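Local coordinates for endo-1,4-beta-xylanase 1 (Hypocrea jecorina, PDB 1XYN), which hydrolyses internal 1,4-beta-xylosidic bonds of xylan, a plant cell wall hemicellulose, releasing xylooligosaccharides and xylose, at residues A[53-65]-A[76-88]. Numbering follows the deposited sequence.
Sequences SFSVNSGTGLLSV and YYIMEDNHNYPAQ. With CA (calcium ion), chain B.
Val56 lies over one face of the His83 imidazole, its CB 4.2 Å from the ring centroid and 20° off the normal, a CH-pi contact. Phe54 meets the same imidazole rim to rim, the planes 46° apart, and presents its CD2 edge to Asp81 OD2 near the plane of the phenyl ring. With CG anti to the backbone N (chi1 -168°), Asp81 places OD2 2.6 Å from the calcium ion, and His83 NE2 binds the metal at 2.7 Å. Both ligands project from the same face of strand 81-83, which pairs antiparallel with strand 60-65. A classic beta bulge sits next to them: Glu80 N and Asp81 N both donate to Leu63 O, at 2.9 and 3.2 Å, while the Glu80 carboxylate turns to Arg132 and Tyr102. The other face carries Leu62, whose CD2 packs 3.6 Å from Tyr85 CB, the two side chains crossing at about a right angle. Farther along, Tyr77 brings CD2 to 3.7 Å from Ser64 OG and hydrogen-bonds through OH to Glu164, the predicted proton donor. Where the strand gives way to loop, Thr60 OG1 donates to Asn84 O at 2.7 Å, and CG2 lies at the edge of the Tyr85 ring. Putting a valine here would probably leave Asn84 O without that donor and allow the turn after His83 to shift. Asn84 ND2 grips Gly59 O from above its carbonyl plane. The chemistry thus divides by face: a carboxylate and an imidazole hold calcium beside apolar side chains, whereas Tyr77, beside the Leu62 and Ser64 face, probably binds substrate.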
loop_
_atom_site.group_PDB
_atom_site.type_symbol
_atom_site.label_atom_id
_atom_site.label_comp_id
_atom_site.label_asym_id
_atom_site.label_seq_id
_atom_site.Cartn_x
_atom_site.Cartn_y
_atom_site.Cartn_z
ATOM N N SER A 53 -4.807 8.048 -26.620
ATOM C CA SER A 53 -4.446 6.652 -26.709
ATOM C C SER A 53 -4.124 6.112 -25.324
ATOM O O SER A 53 -3.919 6.870 -24.380
ATOM C CB SER A 53 -3.263 6.465 -27.668
ATOM O OG SER A 53 -2.043 6.923 -27.110
ATOM N N PHE A 54 -4.112 4.789 -25.215
ATOM C CA PHE A 54 -3.823 4.110 -23.964
ATOM C C PHE A 54 -3.543 2.665 -24.331
ATOM O O PHE A 54 -4.464 1.887 -24.604
ATOM C CB PHE A 54 -5.019 4.211 -23.020
ATOM C CG PHE A 54 -4.842 3.462 -21.731
ATOM C CD1 PHE A 54 -3.978 3.928 -20.756
ATOM C CD2 PHE A 54 -5.555 2.292 -21.492
ATOM C CE1 PHE A 54 -3.826 3.238 -19.559
ATOM C CE2 PHE A 54 -5.411 1.601 -20.304
ATOM C CZ PHE A 54 -4.544 2.076 -19.334
ATOM N N SER A 55 -2.259 2.337 -24.413
ATOM C CA SER A 55 -1.817 0.998 -24.771
ATOM C C SER A 55 -1.135 0.314 -23.589
ATOM O O SER A 55 -0.351 0.931 -22.870
ATOM C CB SER A 55 -0.863 1.080 -25.960
ATOM O OG SER A 55 -0.478 -0.209 -26.396
ATOM N N VAL A 56 -1.476 -0.952 -23.365
ATOM C CA VAL A 56 -0.899 -1.734 -22.274
ATOM C C VAL A 56 -0.262 -2.979 -22.899
ATOM O O VAL A 56 -0.955 -3.936 -23.254
ATOM C CB VAL A 56 -1.986 -2.118 -21.222
ATOM C CG1 VAL A 56 -1.396 -2.958 -20.103
ATOM C CG2 VAL A 56 -2.609 -0.863 -20.640
ATOM N N ASN A 57 1.057 -2.934 -23.079
ATOM C CA ASN A 57 1.784 -4.042 -23.687
ATOM C C ASN A 57 1.736 -5.301 -22.826
ATOM O O ASN A 57 1.620 -6.409 -23.351
ATOM C CB ASN A 57 3.242 -3.642 -23.957
ATOM C CG ASN A 57 3.364 -2.445 -24.892
ATOM O OD1 ASN A 57 3.804 -1.366 -24.489
ATOM N ND2 ASN A 57 2.982 -2.633 -26.147
ATOM N N SER A 58 1.798 -5.117 -21.510
ATOM C CA SER A 58 1.776 -6.224 -20.563
ATOM C C SER A 58 1.443 -5.684 -19.183
ATOM O O SER A 58 1.501 -4.475 -18.967
ATOM C CB SER A 58 3.158 -6.887 -20.508
ATOM O OG SER A 58 4.126 -6.012 -19.939
ATOM N N GLY A 59 1.119 -6.574 -18.247
ATOM C CA GLY A 59 0.786 -6.152 -16.891
ATOM C C GLY A 59 -0.578 -5.497 -16.732
ATOM O O GLY A 59 -1.414 -5.569 -17.628
ATOM N N THR A 60 -0.798 -4.848 -15.588
ATOM C CA THR A 60 -2.060 -4.167 -15.289
ATOM C C THR A 60 -2.039 -2.699 -15.727
ATOM O O THR A 60 -1.082 -1.977 -15.435
ATOM C CB THR A 60 -2.361 -4.186 -13.775
ATOM O OG1 THR A 60 -2.308 -5.534 -13.296
ATOM C CG2 THR A 60 -3.739 -3.591 -13.485
ATOM N N GLY A 61 -3.115 -2.265 -16.380
ATOM C CA GLY A 61 -3.224 -0.888 -16.835
ATOM C C GLY A 61 -4.663 -0.408 -16.745
ATOM O O GLY A 61 -5.573 -1.093 -17.216
ATOM N N LEU A 62 -4.871 0.769 -16.153
ATOM C CA LEU A 62 -6.211 1.334 -15.989
ATOM C C LEU A 62 -6.305 2.797 -16.422
ATOM O O LEU A 62 -5.440 3.603 -16.077
ATOM C CB LEU A 62 -6.635 1.271 -14.511
ATOM C CG LEU A 62 -6.140 0.158 -13.577
ATOM C CD1 LEU A 62 -6.599 0.437 -12.147
ATOM C CD2 LEU A 62 -6.642 -1.192 -14.044
ATOM N N LEU A 63 -7.331 3.130 -17.202
ATOM C CA LEU A 63 -7.571 4.514 -17.617
ATOM C C LEU A 63 -8.888 4.900 -16.935
ATOM O O LEU A 63 -9.938 4.323 -17.229
ATOM C CB LEU A 63 -7.696 4.628 -19.139
ATOM C CG LEU A 63 -7.979 6.037 -19.689
ATOM C CD1 LEU A 63 -6.862 7.011 -19.291
ATOM C CD2 LEU A 63 -8.143 5.983 -21.204
ATOM N N SER A 64 -8.845 5.865 -16.025
ATOM C CA SER A 64 -10.057 6.229 -15.314
ATOM C C SER A 64 -10.084 7.591 -14.657
ATOM O O SER A 64 -9.048 8.209 -14.428
ATOM C CB SER A 64 -10.308 5.200 -14.209
ATOM O OG SER A 64 -9.291 5.238 -13.216
ATOM N N VAL A 65 -11.296 8.066 -14.382
ATOM C CA VAL A 65 -11.456 9.309 -13.656
ATOM C C VAL A 65 -11.179 8.781 -12.253
ATOM O O VAL A 65 -11.718 7.740 -11.863
ATOM C CB VAL A 65 -12.897 9.880 -13.759
ATOM C CG1 VAL A 65 -13.070 11.058 -12.798
ATOM C CG2 VAL A 65 -13.199 10.328 -15.211
ATOM N N TYR A 76 -12.218 6.894 -5.152
ATOM C CA TYR A 76 -13.098 6.375 -6.164
ATOM C C TYR A 76 -12.481 6.311 -7.549
ATOM O O TYR A 76 -11.546 7.040 -7.858
ATOM C CB TYR A 76 -14.421 7.157 -6.166
ATOM C CG TYR A 76 -14.328 8.618 -6.556
ATOM C CD1 TYR A 76 -14.303 8.991 -7.901
ATOM C CD2 TYR A 76 -14.265 9.628 -5.587
ATOM C CE1 TYR A 76 -14.212 10.328 -8.279
ATOM C CE2 TYR A 76 -14.173 10.975 -5.957
ATOM C CZ TYR A 76 -14.147 11.311 -7.309
ATOM O OH TYR A 76 -14.050 12.622 -7.720
ATOM N N TYR A 77 -13.006 5.407 -8.368
ATOM C CA TYR A 77 -12.543 5.213 -9.734
ATOM C C TYR A 77 -13.754 5.043 -10.624
ATOM O O TYR A 77 -14.772 4.495 -10.209
ATOM C CB TYR A 77 -11.730 3.917 -9.899
ATOM C CG TYR A 77 -10.406 3.809 -9.175
ATOM C CD1 TYR A 77 -10.356 3.785 -7.785
ATOM C CD2 TYR A 77 -9.211 3.641 -9.884
ATOM C CE1 TYR A 77 -9.167 3.592 -7.115
ATOM C CE2 TYR A 77 -8.005 3.448 -9.223
ATOM C CZ TYR A 77 -7.995 3.423 -7.829
ATOM O OH TYR A 77 -6.828 3.223 -7.130
ATOM N N ILE A 78 -13.617 5.498 -11.860
ATOM C CA ILE A 78 -14.644 5.355 -12.873
ATOM C C ILE A 78 -13.796 4.930 -14.056
ATOM O O ILE A 78 -13.314 5.765 -14.830
ATOM C CB ILE A 78 -15.391 6.671 -13.171
ATOM C CG1 ILE A 78 -16.193 7.105 -11.937
ATOM C CG2 ILE A 78 -16.341 6.469 -14.357
ATOM C CD1 ILE A 78 -16.732 8.514 -12.006
ATOM N N MET A 79 -13.512 3.630 -14.094
ATOM C CA MET A 79 -12.686 3.032 -15.130
ATOM C C MET A 79 -13.348 2.980 -16.481
ATOM O O MET A 79 -14.405 2.385 -16.630
ATOM C CB MET A 79 -12.263 1.627 -14.712
ATOM C CG MET A 79 -11.180 1.604 -13.670
ATOM S SD MET A 79 -10.897 -0.046 -13.034
ATOM C CE MET A 79 -10.820 0.325 -11.285
ATOM N N GLU A 80 -12.716 3.619 -17.456
ATOM C CA GLU A 80 -13.215 3.647 -18.817
ATOM C C GLU A 80 -12.519 2.568 -19.604
ATOM O O GLU A 80 -12.987 2.126 -20.660
ATOM C CB GLU A 80 -12.958 5.017 -19.451
ATOM C CG GLU A 80 -13.648 6.156 -18.711
ATOM C CD GLU A 80 -15.159 6.034 -18.755
ATOM O OE1 GLU A 80 -15.715 6.023 -19.868
ATOM O OE2 GLU A 80 -15.794 5.958 -17.681
ATOM N N ASP A 81 -11.427 2.090 -19.022
ATOM C CA ASP A 81 -10.622 1.058 -19.626
ATOM C C ASP A 81 -9.754 0.413 -18.569
ATOM O O ASP A 81 -9.356 1.060 -17.602
ATOM C CB ASP A 81 -9.757 1.693 -20.698
ATOM C CG ASP A 81 -9.090 0.690 -21.578
ATOM O OD1 ASP A 81 -9.507 -0.488 -21.629
ATOM O OD2 ASP A 81 -8.127 1.120 -22.228
ATOM N N ASN A 82 -9.481 -0.874 -18.751
ATOM C CA ASN A 82 -8.658 -1.637 -17.819
ATOM C C ASN A 82 -8.202 -2.952 -18.445
ATOM O O ASN A 82 -8.914 -3.544 -19.272
ATOM C CB ASN A 82 -9.398 -1.906 -16.495
ATOM C CG ASN A 82 -10.538 -2.921 -16.633
ATOM O OD1 ASN A 82 -10.447 -4.039 -16.113
ATOM N ND2 ASN A 82 -11.625 -2.526 -17.303
ATOM N N HIS A 83 -6.979 -3.354 -18.099
ATOM C CA HIS A 83 -6.374 -4.594 -18.585
ATOM C C HIS A 83 -5.717 -5.287 -17.434
ATOM O O HIS A 83 -4.984 -4.649 -16.677
ATOM C CB HIS A 83 -5.277 -4.306 -19.580
ATOM C CG HIS A 83 -5.719 -3.451 -20.700
ATOM N ND1 HIS A 83 -5.942 -3.947 -21.963
ATOM C CD2 HIS A 83 -6.009 -2.132 -20.747
ATOM C CE1 HIS A 83 -6.349 -2.966 -22.746
ATOM N NE2 HIS A 83 -6.396 -1.853 -22.030
ATOM N N ASN A 84 -5.946 -6.595 -17.339
ATOM C CA ASN A 84 -5.365 -7.438 -16.302
ATOM C C ASN A 84 -5.541 -6.792 -14.940
ATOM O O ASN A 84 -4.600 -6.693 -14.161
ATOM C CB ASN A 84 -3.878 -7.677 -16.591
ATOM C CG ASN A 84 -3.633 -8.210 -17.998
ATOM O OD1 ASN A 84 -3.942 -9.367 -18.302
ATOM N ND2 ASN A 84 -3.089 -7.363 -18.870
ATOM N N TYR A 85 -6.754 -6.321 -14.674
ATOM C CA TYR A 85 -7.072 -5.681 -13.410
ATOM C C TYR A 85 -7.749 -6.662 -12.455
ATOM O O TYR A 85 -8.885 -7.073 -12.688
ATOM C CB TYR A 85 -7.973 -4.472 -13.647
ATOM C CG TYR A 85 -8.516 -3.881 -12.375
ATOM C CD1 TYR A 85 -7.655 -3.483 -11.351
ATOM C CD2 TYR A 85 -9.895 -3.773 -12.162
ATOM C CE1 TYR A 85 -8.145 -3.000 -10.146
ATOM C CE2 TYR A 85 -10.397 -3.289 -10.961
ATOM C CZ TYR A 85 -9.514 -2.905 -9.956
ATOM O OH TYR A 85 -9.996 -2.426 -8.759
ATOM N N PRO A 86 -7.057 -7.038 -11.361
ATOM C CA PRO A 86 -7.559 -7.970 -10.341
ATOM C C PRO A 86 -8.782 -7.393 -9.636
ATOM O O PRO A 86 -8.655 -6.764 -8.585
ATOM C CB PRO A 86 -6.384 -8.076 -9.364
ATOM C CG PRO A 86 -5.190 -7.781 -10.219
ATOM C CD PRO A 86 -5.680 -6.623 -11.044
ATOM N N ALA A 87 -9.957 -7.602 -10.229
ATOM C CA ALA A 87 -11.217 -7.107 -9.687
ATOM C C ALA A 87 -11.379 -7.460 -8.211
ATOM O O ALA A 87 -11.773 -8.574 -7.861
ATOM C CB ALA A 87 -12.381 -7.657 -10.499
ATOM N N GLN A 88 -11.069 -6.498 -7.352
ATOM C CA GLN A 88 -11.154 -6.700 -5.912
ATOM C C GLN A 88 -12.384 -6.091 -5.251
ATOM O O GLN A 88 -12.839 -5.000 -5.619
ATOM C CB GLN A 88 -9.896 -6.159 -5.228
ATOM C CG GLN A 88 -8.629 -6.922 -5.558
ATOM C CD GLN A 88 -8.685 -8.372 -5.109
ATOM O OE1 GLN A 88 -8.696 -8.663 -3.909
ATOM N NE2 GLN A 88 -8.713 -9.291 -6.071
HETATM CA CA CA B . -7.885 -0.797 -24.033
#